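Local coordinates for protein interleukin-15 receptor alpha chain (Mus musculus, PDB 2PSM) that probably binds interleukin-15 through a small extracellular sushi domain held together by two disulfides, at residues B[41-46]-B[67-72]; B[32-37]-B[47-52]; B[27-32]-B[53-58]; B[12-17]-B[62-67]. All blocks are in the same frame, centred on the assembly; numbering follows the deposited sequence.

Contact 1: B[41-46]-B[67-72]; sequences FKRKAG and PSLKCI
The ring of Phe41 has the carbonyl O of Ile72 at its edge, near the ring plane, with CD1 3.7 Å from Ile72 O. The O of Cys71 approaches the same ring obliquely. The ring also stacks with His19. Next to Phe41 the backbones pair as a short antiparallel ladder. Lys42 and Ile72 are a hydrogen-bonded pair: Lys42 N gives to Ile72 O at 2.6 Å, and Ile72 N returns a bond to Lys42 O at 2.9 Å. Arg43 and Cys71 follow as a non-hydrogen-bonded pair. Lys44 N then reaches Lys70 O at 2.7 Å.

The side chains meet through their carbon parts. Lys44 CD rests on Lys70 CG at 3.8 Å, while the two ammonium groups stay apart, NZ to NZ 6.5 Å. Arg43 crosses Leu69 at about a right angle, its CG 3.9 Å from Leu69 CD1. The guanidinium of Arg43 goes elsewhere: NH1 bonds Thr47 O, and NH2 is salt-bridged to acid on the chain of another protein. One water joins Gly46 O and Ser68 OG.

The ladder, of strands 41-43 and 71-73, is the small second sheet of the sushi domain and holds the domain's last cysteine, Cys71. Cys71 is tied by a disulfide to Cys37 on strand 32-37, and Leu69 packs on Tyr35 of that strand and on Ala20 of strand 20-21.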
loop_
_atom_site.group_PDB
_atom_site.type_symbol
_atom_site.label_atom_id
_atom_site.label_comp_id
_atom_site.label_asym_id
_atom_site.label_seq_id
_atom_site.Cartn_x
_atom_site.Cartn_y
_atom_site.Cartn_z
ATOM N N PHE B 41 15.249 10.728 -2.350
ATOM C CA PHE B 41 14.812 9.502 -1.670
ATOM C C PHE B 41 13.335 9.188 -1.956
ATOM O O PHE B 41 12.548 10.088 -2.243
ATOM C CB PHE B 41 15.033 9.649 -0.152
ATOM C CG PHE B 41 16.485 9.765 0.239
ATOM C CD1 PHE B 41 17.267 8.633 0.396
ATOM C CD2 PHE B 41 17.076 11.014 0.403
ATOM C CE1 PHE B 41 18.622 8.733 0.705
ATOM C CE2 PHE B 41 18.432 11.131 0.712
ATOM C CZ PHE B 41 19.209 9.986 0.863
ATOM N N LYS B 42 12.965 7.912 -1.868
ATOM C CA LYS B 42 11.586 7.484 -2.132
ATOM C C LYS B 42 11.028 6.598 -1.027
ATOM O O LYS B 42 11.746 5.776 -0.452
ATOM C CB LYS B 42 11.506 6.694 -3.447
ATOM C CG LYS B 42 11.652 7.511 -4.720
ATOM C CD LYS B 42 10.496 8.468 -4.898
ATOM C CE LYS B 42 10.570 9.164 -6.245
ATOM N NZ LYS B 42 9.605 10.299 -6.324
ATOM N N ARG B 43 9.737 6.759 -0.744
ATOM C CA ARG B 43 9.069 5.939 0.265
ATOM C C ARG B 43 9.160 4.506 -0.252
ATOM O O ARG B 43 8.741 4.216 -1.379
ATOM C CB ARG B 43 7.594 6.338 0.397
ATOM C CG ARG B 43 6.737 5.307 1.137
ATOM C CD ARG B 43 5.277 5.735 1.211
ATOM N NE ARG B 43 4.621 5.673 -0.097
ATOM C CZ ARG B 43 4.211 4.551 -0.684
ATOM N NH1 ARG B 43 4.373 3.377 -0.089
ATOM N NH2 ARG B 43 3.642 4.600 -1.878
ATOM N N LYS B 44 9.730 3.617 0.549
ATOM C CA LYS B 44 9.843 2.231 0.129
ATOM C C LYS B 44 8.458 1.615 0.007
ATOM O O LYS B 44 7.599 1.823 0.866
ATOM C CB LYS B 44 10.653 1.424 1.138
ATOM C CG LYS B 44 10.856 -0.013 0.701
ATOM C CD LYS B 44 11.677 -0.784 1.706
ATOM C CE LYS B 44 12.003 -2.177 1.197
ATOM N NZ LYS B 44 12.922 -2.857 2.151
ATOM N N ALA B 45 8.253 0.849 -1.060
ATOM C CA ALA B 45 6.975 0.189 -1.298
ATOM C C ALA B 45 6.627 -0.669 -0.078
ATOM O O ALA B 45 7.483 -1.364 0.462
ATOM C CB ALA B 45 7.071 -0.686 -2.560
ATOM N N GLY B 46 5.381 -0.614 0.371
ATOM C CA GLY B 46 5.008 -1.409 1.532
ATOM C C GLY B 46 5.102 -0.669 2.853
ATOM O O GLY B 46 4.540 -1.125 3.855
ATOM N N PRO B 67 5.450 4.733 13.111
ATOM C CA PRO B 67 5.601 4.749 11.654
ATOM C C PRO B 67 6.371 3.543 11.114
ATOM O O PRO B 67 7.255 3.007 11.784
ATOM C CB PRO B 67 6.326 6.074 11.401
ATOM C CG PRO B 67 7.203 6.203 12.609
ATOM C CD PRO B 67 6.283 5.777 13.742
ATOM N N SER B 68 6.023 3.108 9.910
ATOM C CA SER B 68 6.710 1.977 9.301
ATOM C C SER B 68 7.547 2.492 8.145
ATOM O O SER B 68 8.212 1.721 7.456
ATOM C CB SER B 68 5.705 0.950 8.774
ATOM O OG SER B 68 4.975 1.474 7.680
ATOM N N LEU B 69 7.514 3.807 7.951
ATOM C CA LEU B 69 8.236 4.453 6.867
ATOM C C LEU B 69 9.709 4.105 6.724
ATOM O O LEU B 69 10.455 4.018 7.698
ATOM C CB LEU B 69 8.132 5.975 6.984
ATOM C CG LEU B 69 8.911 6.726 5.893
ATOM C CD1 LEU B 69 8.300 6.410 4.522
ATOM C CD2 LEU B 69 8.878 8.227 6.173
ATOM N N LYS B 70 10.113 3.943 5.476
ATOM C CA LYS B 70 11.490 3.656 5.127
ATOM C C LYS B 70 11.744 4.448 3.849
ATOM O O LYS B 70 11.073 4.235 2.836
ATOM C CB LYS B 70 11.670 2.160 4.888
ATOM C CG LYS B 70 12.942 1.764 4.167
ATOM C CD LYS B 70 14.189 1.967 5.009
ATOM C CE LYS B 70 15.407 1.392 4.300
ATOM N NZ LYS B 70 16.634 1.489 5.142
ATOM N N CYS B 71 12.683 5.391 3.913
ATOM C CA CYS B 71 13.017 6.203 2.751
ATOM C C CYS B 71 14.317 5.705 2.135
ATOM O O CYS B 71 15.382 5.786 2.758
ATOM C CB CYS B 71 13.174 7.670 3.143
ATOM S SG CYS B 71 11.662 8.512 3.697
ATOM N N ILE B 72 14.229 5.194 0.910
ATOM C CA ILE B 72 15.400 4.681 0.218
ATOM C C ILE B 72 15.799 5.563 -0.967
ATOM O O ILE B 72 15.019 6.395 -1.435
ATOM C CB ILE B 72 15.156 3.252 -0.310
ATOM C CG1 ILE B 72 14.037 3.266 -1.355
ATOM C CG2 ILE B 72 14.794 2.326 0.849
ATOM C CD1 ILE B 72 13.946 1.992 -2.196
HETATM O O HOH W 1 3.428 -0.349 6.286
#

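Contact 2: B[32-37]-B[47-52]; sequences RERYVC and TSTLIE
Arg32, Arg34, Leu50 and Glu52 share one face of an antiparallel pair of strands in the main sheet of the sushi domain. Both arginines touch Leu50 with their guanidinium groups. Leu50 CD2 sits over one face of the Arg32 guanidinium, 3.5 Å from NH2. The Arg34 guanidinium has Leu50 CD1 over its centre, 4.2 Å above the plane. Its edge is used differently: NH1 gives an in-plane hydrogen bond to Thr49 OG1, 3.1 Å long, and the two side chains cross at about a right angle. The Arg34 chain runs extended from CG to NE. NH2 is salt-bridged to acid on the chain of another protein. An alanine at Arg34 would probably cost that acid this counter-charge, and leave Thr49 OG1 without this donor and Leu50 without its flat cover.

Arg32 also faces Glu52, but the ion pair is long, NE to OE1 3.6 Å, with the two planes 48° apart. Its NH1 has a salt bridge to an acidic side chain of the other protein chain.

The opposite face carries Glu33 and Ile51. The Glu33 carboxylate turns away to the backbone N atoms of Lys25 and Asn26. Their backbones, Glu33 and Ile51, form a hydrogen-bonded pair: Glu33 N to Ile51 O and Ile51 N to Glu33 O are both 3.0 Å. Tyr35 N continues the ladder to Thr49 O at 2.8 Å. The Tyr35 side chain crosses Ile51 at about a right angle, and its OH bonds Val15 O. Ile51 CG2 meets the ring at its edge, 3.5 Å from Tyr35 CE2.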
loop_
_atom_site.group_PDB
_atom_site.type_symbol
_atom_site.label_atom_id
_atom_site.label_comp_id
_atom_site.label_asym_id
_atom_site.label_seq_id
_atom_site.Cartn_x
_atom_site.Cartn_y
_atom_site.Cartn_z
ATOM N N ARG B 32 -4.007 13.196 11.590
ATOM C CA ARG B 32 -3.223 12.320 10.720
ATOM C C ARG B 32 -2.193 13.166 9.980
ATOM O O ARG B 32 -2.554 14.054 9.210
ATOM C CB ARG B 32 -4.147 11.625 9.709
ATOM C CG ARG B 32 -5.234 10.786 10.359
ATOM C CD ARG B 32 -6.300 10.338 9.363
ATOM N NE ARG B 32 -6.255 8.900 9.120
ATOM C CZ ARG B 32 -5.631 8.332 8.098
ATOM N NH1 ARG B 32 -4.999 9.081 7.212
ATOM N NH2 ARG B 32 -5.636 7.013 7.967
ATOM N N GLU B 33 -0.915 12.892 10.219
ATOM C CA GLU B 33 0.162 13.642 9.578
ATOM C C GLU B 33 1.029 12.687 8.772
ATOM O O GLU B 33 1.001 11.478 8.991
ATOM C CB GLU B 33 1.029 14.348 10.632
ATOM C CG GLU B 33 0.292 15.343 11.542
ATOM C CD GLU B 33 -0.154 16.622 10.829
ATOM O OE1 GLU B 33 0.518 17.051 9.869
ATOM O OE2 GLU B 33 -1.171 17.216 11.246
ATOM N N ARG B 34 1.814 13.227 7.849
ATOM C CA ARG B 34 2.658 12.384 7.024
ATOM C C ARG B 34 4.064 12.908 6.836
ATOM O O ARG B 34 4.270 14.093 6.576
ATOM C CB ARG B 34 2.029 12.190 5.636
ATOM C CG ARG B 34 0.827 11.258 5.599
ATOM C CD ARG B 34 0.298 11.121 4.169
ATOM N NE ARG B 34 -0.926 10.325 4.121
ATOM C CZ ARG B 34 -0.960 9.000 4.217
ATOM N NH1 ARG B 34 0.166 8.313 4.361
ATOM N NH2 ARG B 34 -2.124 8.362 4.180
ATOM N N TYR B 35 5.027 12.003 6.971
ATOM C CA TYR B 35 6.433 12.318 6.758
ATOM C C TYR B 35 6.594 12.482 5.249
ATOM O O TYR B 35 5.780 11.969 4.477
ATOM C CB TYR B 35 7.311 11.144 7.201
ATOM C CG TYR B 35 7.437 10.968 8.699
ATOM C CD1 TYR B 35 8.418 11.651 9.418
ATOM C CD2 TYR B 35 6.584 10.115 9.394
ATOM C CE1 TYR B 35 8.548 11.486 10.799
ATOM C CE2 TYR B 35 6.701 9.942 10.769
ATOM C CZ TYR B 35 7.686 10.632 11.466
ATOM O OH TYR B 35 7.800 10.481 12.828
ATOM N N VAL B 36 7.644 13.181 4.836
ATOM C CA VAL B 36 7.937 13.383 3.423
ATOM C C VAL B 36 9.403 13.020 3.241
ATOM O O VAL B 36 10.270 13.610 3.886
ATOM C CB VAL B 36 7.730 14.859 2.999
ATOM C CG1 VAL B 36 8.212 15.070 1.563
ATOM C CG2 VAL B 36 6.255 15.225 3.111
ATOM N N CYS B 37 9.682 12.034 2.391
ATOM C CA CYS B 37 11.063 11.634 2.161
ATOM C C CYS B 37 11.817 12.792 1.505
ATOM O O CYS B 37 11.257 13.533 0.689
ATOM C CB CYS B 37 11.141 10.383 1.274
ATOM S SG CYS B 37 10.548 8.811 2.004
ATOM N N THR B 47 5.822 0.454 2.871
ATOM C CA THR B 47 5.958 1.254 4.084
ATOM C C THR B 47 5.050 2.481 3.975
ATOM O O THR B 47 4.694 2.906 2.879
ATOM C CB THR B 47 7.443 1.697 4.351
ATOM O OG1 THR B 47 7.888 2.604 3.333
ATOM C CG2 THR B 47 8.364 0.473 4.369
ATOM N N SER B 48 4.693 3.045 5.124
ATOM C CA SER B 48 3.779 4.174 5.209
ATOM C C SER B 48 4.408 5.457 5.752
ATOM O O SER B 48 5.255 5.413 6.647
ATOM C CB SER B 48 2.589 3.754 6.093
ATOM O OG SER B 48 1.847 4.857 6.571
ATOM N N THR B 49 3.992 6.595 5.203
ATOM C CA THR B 49 4.492 7.894 5.664
ATOM C C THR B 49 3.583 8.435 6.773
ATOM O O THR B 49 3.831 9.502 7.329
ATOM C CB THR B 49 4.473 8.951 4.538
ATOM O OG1 THR B 49 3.147 9.046 3.993
ATOM C CG2 THR B 49 5.459 8.600 3.440
ATOM N N LEU B 50 2.537 7.685 7.095
ATOM C CA LEU B 50 1.550 8.118 8.078
ATOM C C LEU B 50 1.736 7.816 9.559
ATOM O O LEU B 50 2.165 6.740 9.932
ATOM C CB LEU B 50 0.168 7.566 7.691
ATOM C CG LEU B 50 -0.975 7.925 8.653
ATOM C CD1 LEU B 50 -1.431 9.361 8.382
ATOM C CD2 LEU B 50 -2.148 6.965 8.466
ATOM N N ILE B 51 1.380 8.794 10.389
ATOM C CA ILE B 51 1.366 8.635 11.835
ATOM C C ILE B 51 0.091 9.338 12.270
ATOM O O ILE B 51 -0.283 10.364 11.705
ATOM C CB ILE B 51 2.568 9.269 12.558
ATOM C CG1 ILE B 51 2.689 10.759 12.232
ATOM C CG2 ILE B 51 3.830 8.496 12.221
ATOM C CD1 ILE B 51 3.813 11.432 13.011
ATOM N N GLU B 52 -0.601 8.767 13.245
ATOM C CA GLU B 52 -1.836 9.360 13.732
ATOM C C GLU B 52 -1.735 9.561 15.231
ATOM O O GLU B 52 -1.148 8.735 15.930
ATOM C CB GLU B 52 -3.030 8.453 13.435
ATOM C CG GLU B 52 -4.366 9.082 13.800
ATOM C CD GLU B 52 -5.546 8.189 13.475
ATOM O OE1 GLU B 52 -5.522 7.549 12.399
ATOM O OE2 GLU B 52 -6.500 8.141 14.287
#

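Contact 3: B[27-32]-B[53-58]; sequences YSVNSR and CVINKN
Cys53 is the tight point of this contact, held by segment 27-32 through both backbone and side chain. Its N gives a hydrogen bond to Ser31 O at 2.9 Å. Its O receives Asn30 N at 2.7 Å, a nearly straight bond (166° at the hydrogen). The two bonds flank the residue and fix its backbone against the turn. The side chain points toward the turn as well. CB lies 3.5 Å from Ser28 O. SG is anti to its own backbone N (chi1 -180°) and comes to 3.6 Å from Tyr27 O. It is bonded to Cys11 SG, so the turn packs against a disulfide.

Further along strand 53-56 the contact thins. Val29 crosses Ile55 obliquely. Both of its methyls meet Ile55 CB, CG2 at 3.9 Å and CG1 at 4.0 Å, and this patch lies near the surface. Ser28 and Asn30 are exposed, and their CB atoms are directed away from the strand. Ser31 is buried, and its OG is satisfied by Asn26 O.

Residues 28-31 form a type II beta turn closed by Ser31 N to Ser28 O. Asn30 takes the third position, with a positive phi of 86°. The turn leads into strand 32-37, beside the continuation of strand 50-56. Cys11 to Cys53 is the first-to-third cysteine link of the sushi (SCR) fold.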
loop_
_atom_site.group_PDB
_atom_site.type_symbol
_atom_site.label_atom_id
_atom_site.label_comp_id
_atom_site.label_asym_id
_atom_site.label_seq_id
_atom_site.Cartn_x
_atom_site.Cartn_y
_atom_site.Cartn_z
ATOM N N TYR B 27 -1.519 18.687 16.290
ATOM C CA TYR B 27 -1.058 17.775 17.335
ATOM C C TYR B 27 -2.201 17.154 18.143
ATOM O O TYR B 27 -1.962 16.357 19.056
ATOM C CB TYR B 27 -0.109 18.516 18.289
ATOM C CG TYR B 27 1.257 18.816 17.709
ATOM C CD1 TYR B 27 2.323 17.933 17.895
ATOM C CD2 TYR B 27 1.484 19.977 16.963
ATOM C CE1 TYR B 27 3.583 18.197 17.354
ATOM C CE2 TYR B 27 2.738 20.251 16.417
ATOM C CZ TYR B 27 3.782 19.356 16.616
ATOM O OH TYR B 27 5.020 19.612 16.071
ATOM N N SER B 28 -3.437 17.519 17.811
ATOM C CA SER B 28 -4.605 17.000 18.521
ATOM C C SER B 28 -4.956 15.549 18.182
ATOM O O SER B 28 -4.588 15.035 17.125
ATOM C CB SER B 28 -5.822 17.892 18.258
ATOM O OG SER B 28 -5.650 19.165 18.861
ATOM N N VAL B 29 -5.668 14.902 19.102
ATOM C CA VAL B 29 -6.094 13.516 18.944
ATOM C C VAL B 29 -6.917 13.361 17.671
ATOM O O VAL B 29 -7.741 14.213 17.354
ATOM C CB VAL B 29 -6.932 13.062 20.163
ATOM C CG1 VAL B 29 -7.548 11.691 19.915
ATOM C CG2 VAL B 29 -6.047 13.026 21.395
ATOM N N ASN B 30 -6.676 12.261 16.961
ATOM C CA ASN B 30 -7.334 11.925 15.697
ATOM C C ASN B 30 -6.632 12.564 14.501
ATOM O O ASN B 30 -6.983 12.293 13.354
ATOM C CB ASN B 30 -8.810 12.337 15.695
ATOM C CG ASN B 30 -9.628 11.578 16.717
ATOM O OD1 ASN B 30 -9.474 10.365 16.876
ATOM N ND2 ASN B 30 -10.514 12.286 17.411
ATOM N N SER B 31 -5.639 13.411 14.762
ATOM C CA SER B 31 -4.908 14.052 13.673
ATOM C C SER B 31 -4.045 13.050 12.912
ATOM O O SER B 31 -3.425 12.174 13.511
ATOM C CB SER B 31 -4.013 15.175 14.196
ATOM O OG SER B 31 -3.270 15.748 13.124
ATOM N N ARG B 32 -4.007 13.196 11.590
ATOM C CA ARG B 32 -3.223 12.320 10.720
ATOM C C ARG B 32 -2.193 13.166 9.980
ATOM O O ARG B 32 -2.554 14.054 9.210
ATOM C CB ARG B 32 -4.147 11.625 9.709
ATOM C CG ARG B 32 -5.234 10.786 10.359
ATOM C CD ARG B 32 -6.300 10.338 9.363
ATOM N NE ARG B 32 -6.255 8.900 9.120
ATOM C CZ ARG B 32 -5.631 8.332 8.098
ATOM N NH1 ARG B 32 -4.999 9.081 7.212
ATOM N NH2 ARG B 32 -5.636 7.013 7.967
ATOM N N CYS B 53 -2.296 10.660 15.723
ATOM C CA CYS B 53 -2.267 10.935 17.152
ATOM C C CYS B 53 -3.465 10.259 17.808
ATOM O O CYS B 53 -4.603 10.692 17.630
ATOM C CB CYS B 53 -2.306 12.442 17.419
ATOM S SG CYS B 53 -2.263 12.779 19.204
ATOM N N VAL B 54 -3.199 9.185 18.548
ATOM C CA VAL B 54 -4.251 8.429 19.215
ATOM C C VAL B 54 -4.136 8.574 20.724
ATOM O O VAL B 54 -3.036 8.647 21.277
ATOM C CB VAL B 54 -4.190 6.924 18.849
ATOM C CG1 VAL B 54 -4.206 6.756 17.332
ATOM C CG2 VAL B 54 -2.954 6.283 19.439
ATOM N N ILE B 55 -5.288 8.605 21.381
ATOM C CA ILE B 55 -5.354 8.771 22.823
ATOM C C ILE B 55 -5.480 7.468 23.600
ATOM O O ILE B 55 -6.088 6.498 23.145
ATOM C CB ILE B 55 -6.561 9.667 23.210
ATOM C CG1 ILE B 55 -6.547 9.963 24.714
ATOM C CG2 ILE B 55 -7.872 8.973 22.831
ATOM C CD1 ILE B 55 -5.454 10.920 25.142
ATOM N N ASN B 56 -4.877 7.458 24.780
ATOM C CA ASN B 56 -4.969 6.322 25.677
ATOM C C ASN B 56 -6.025 6.800 26.674
ATOM O O ASN B 56 -5.700 7.505 27.630
ATOM C CB ASN B 56 -3.637 6.089 26.393
ATOM C CG ASN B 56 -3.682 4.904 27.335
ATOM O OD1 ASN B 56 -4.720 4.604 27.928
ATOM N ND2 ASN B 56 -2.548 4.230 27.492
ATOM N N LYS B 57 -7.287 6.448 26.428
ATOM C CA LYS B 57 -8.398 6.853 27.296
ATOM C C LYS B 57 -8.123 6.537 28.760
ATOM O O LYS B 57 -8.522 7.277 29.659
ATOM C CB LYS B 57 -9.691 6.139 26.887
ATOM C CG LYS B 57 -10.231 6.486 25.510
ATOM C CD LYS B 57 -11.506 5.694 25.245
ATOM C CE LYS B 57 -12.050 5.929 23.842
ATOM N NZ LYS B 57 -13.262 5.093 23.566
ATOM N N ASN B 58 -7.437 5.425 28.988
ATOM C CA ASN B 58 -7.120 4.983 30.334
ATOM C C ASN B 58 -6.284 5.989 31.122
ATOM O O ASN B 58 -6.493 6.173 32.322
ATOM C CB ASN B 58 -6.395 3.635 30.270
ATOM C CG ASN B 58 -6.289 2.972 31.619
ATOM O OD1 ASN B 58 -7.300 2.718 32.276
ATOM N ND2 ASN B 58 -5.065 2.685 32.045
#

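Contact 4: B[12-17]-B[62-67]; sequences PPPVSI and AHWTTP
Pro12 O receives the indole N-H of Trp64, with NE1 at 2.7 Å. This tryptophan, on the last strand of the main sheet, belongs to the sushi domain, whose sequence pattern commonly has one shortly before the final cysteine. The acceptor lies in the ring plane at the indole edge, although the N-H is bent at 135°. Trp64 CG, anti to the carbonyl carbon (chi1 -72°), starts the indole toward segment 12-17. Pro14 lies side by side with the indole, and its CB stands over one face, 4.1 Å from Trp64 CD1. The ring also touches Ile51, Glu33 and Cys11, so it bridges the N-terminal segment and the sheet. A leucine in place of Trp64 would probably leave Pro12 O without this donor and leave a gap beside Pro14.

The two segments run nearly parallel, their end-to-end directions 5° apart. At one end Pro12 CD lies 3.7 Å from Ala62 O. At the other, Pro67 meets two aliphatic side chains. Val15 crosses it obliquely, and Ile17 slides past it in the opposite direction. Both use the same ring atom: Pro67 CG is 4.2 Å from Val15 CG2 and 3.9 Å from Ile17 CD1.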
loop_
_atom_site.group_PDB
_atom_site.type_symbol
_atom_site.label_atom_id
_atom_site.label_comp_id
_atom_site.label_asym_id
_atom_site.label_seq_id
_atom_site.Cartn_x
_atom_site.Cartn_y
_atom_site.Cartn_z
ATOM N N PRO B 12 3.056 14.538 21.576
ATOM C CA PRO B 12 4.376 15.158 21.680
ATOM C C PRO B 12 5.008 15.252 20.292
ATOM O O PRO B 12 4.412 14.833 19.301
ATOM C CB PRO B 12 5.123 14.200 22.593
ATOM C CG PRO B 12 4.565 12.877 22.182
ATOM C CD PRO B 12 3.081 13.170 22.122
ATOM N N PRO B 13 6.217 15.819 20.197
ATOM C CA PRO B 13 6.810 15.895 18.860
ATOM C C PRO B 13 6.994 14.478 18.314
ATOM O O PRO B 13 7.187 13.535 19.078
ATOM C CB PRO B 13 8.138 16.595 19.114
ATOM C CG PRO B 13 7.838 17.460 20.310
ATOM C CD PRO B 13 7.046 16.525 21.188
ATOM N N PRO B 14 6.914 14.308 16.986
ATOM C CA PRO B 14 7.083 12.984 16.383
ATOM C C PRO B 14 8.558 12.579 16.350
ATOM O O PRO B 14 9.442 13.427 16.485
ATOM C CB PRO B 14 6.505 13.175 14.988
ATOM C CG PRO B 14 6.897 14.576 14.670
ATOM C CD PRO B 14 6.565 15.308 15.960
ATOM N N VAL B 15 8.825 11.287 16.185
ATOM C CA VAL B 15 10.203 10.809 16.117
ATOM C C VAL B 15 10.755 11.208 14.763
ATOM O O VAL B 15 9.993 11.515 13.843
ATOM C CB VAL B 15 10.289 9.273 16.230
ATOM C CG1 VAL B 15 9.601 8.806 17.505
ATOM C CG2 VAL B 15 9.654 8.620 15.004
ATOM N N SER B 16 12.074 11.213 14.628
ATOM C CA SER B 16 12.664 11.563 13.346
ATOM C C SER B 16 12.940 10.281 12.568
ATOM O O SER B 16 13.366 9.277 13.136
ATOM C CB SER B 16 13.964 12.348 13.539
ATOM O OG SER B 16 14.915 11.567 14.234
ATOM N N ILE B 17 12.666 10.317 11.270
ATOM C CA ILE B 17 12.894 9.171 10.407
ATOM C C ILE B 17 14.057 9.549 9.502
ATOM O O ILE B 17 14.131 10.689 9.045
ATOM C CB ILE B 17 11.646 8.865 9.548
ATOM C CG1 ILE B 17 10.499 8.376 10.443
ATOM C CG2 ILE B 17 11.988 7.823 8.487
ATOM C CD1 ILE B 17 10.746 7.022 11.083
ATOM N N ALA B 62 -1.864 11.021 24.987
ATOM C CA ALA B 62 -1.862 10.723 23.568
ATOM C C ALA B 62 -0.439 10.480 23.082
ATOM O O ALA B 62 0.526 10.943 23.686
ATOM C CB ALA B 62 -2.497 11.880 22.793
ATOM N N HIS B 63 -0.325 9.741 21.987
ATOM C CA HIS B 63 0.964 9.429 21.389
ATOM C C HIS B 63 0.745 9.165 19.908
ATOM O O HIS B 63 -0.366 8.831 19.476
ATOM C CB HIS B 63 1.572 8.188 22.046
ATOM C CG HIS B 63 0.811 6.928 21.774
ATOM N ND1 HIS B 63 0.906 6.241 20.583
ATOM C CD2 HIS B 63 -0.093 6.254 22.525
ATOM C CE1 HIS B 63 0.094 5.198 20.611
ATOM N NE2 HIS B 63 -0.524 5.184 21.778
ATOM N N TRP B 64 1.806 9.339 19.135
ATOM C CA TRP B 64 1.765 9.098 17.706
ATOM C C TRP B 64 1.898 7.603 17.466
ATOM O O TRP B 64 2.646 6.924 18.178
ATOM C CB TRP B 64 2.925 9.813 17.015
ATOM C CG TRP B 64 2.786 11.296 16.964
ATOM C CD1 TRP B 64 3.527 12.217 17.652
ATOM C CD2 TRP B 64 1.865 12.040 16.160
ATOM N NE1 TRP B 64 3.124 13.490 17.321
ATOM C CE2 TRP B 64 2.106 13.412 16.409
ATOM C CE3 TRP B 64 0.862 11.682 15.250
ATOM C CZ2 TRP B 64 1.376 14.426 15.782
ATOM C CZ3 TRP B 64 0.138 12.694 14.622
ATOM C CH2 TRP B 64 0.398 14.049 14.893
ATOM N N THR B 65 1.164 7.082 16.487
ATOM C CA THR B 65 1.270 5.663 16.165
ATOM C C THR B 65 2.686 5.456 15.644
ATOM O O THR B 65 3.323 6.405 15.193
ATOM C CB THR B 65 0.268 5.249 15.077
ATOM O OG1 THR B 65 0.298 6.203 14.011
ATOM C CG2 THR B 65 -1.132 5.172 15.650
ATOM N N THR B 66 3.182 4.226 15.705
ATOM C CA THR B 66 4.539 3.942 15.247
ATOM C C THR B 66 4.622 3.869 13.721
ATOM O O THR B 66 3.958 3.045 13.089
ATOM C CB THR B 66 5.043 2.622 15.837
ATOM O OG1 THR B 66 5.005 2.703 17.265
ATOM C CG2 THR B 66 6.471 2.352 15.395
ATOM N N PRO B 67 5.450 4.733 13.111
ATOM C CA PRO B 67 5.601 4.749 11.654
ATOM C C PRO B 67 6.371 3.543 11.114
ATOM O O PRO B 67 7.255 3.007 11.784
ATOM C CB PRO B 67 6.326 6.074 11.401
ATOM C CG PRO B 67 7.203 6.203 12.609
ATOM C CD PRO B 67 6.283 5.777 13.742
#

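How the contacts relate
Contact 2 lies nearest the centre of the chain, with contact 4 beside it. Contacts 1 and 3 lie on opposite sides of that centre, about 24 Å apart between centres. Each holds a half-cystine: Cys71 ties contact 1 to Cys37 of contact 2, while Cys53 in contact 3 pairs with Cys11. Contacts 2 and 3 share Arg32 and strand 50-56. Contact 4 borders the same strand through 61-64 and shares Pro67 with contact 1. Contacts 1 to 3 are partly buried. Strand ladders dominate contacts 1 and 2, whose arginines also meet acid of the other protein chain. Contact 3 is a backbone-bonded turn. Contact 4, on the surface, is proline and aliphatic packing with a single indole bond.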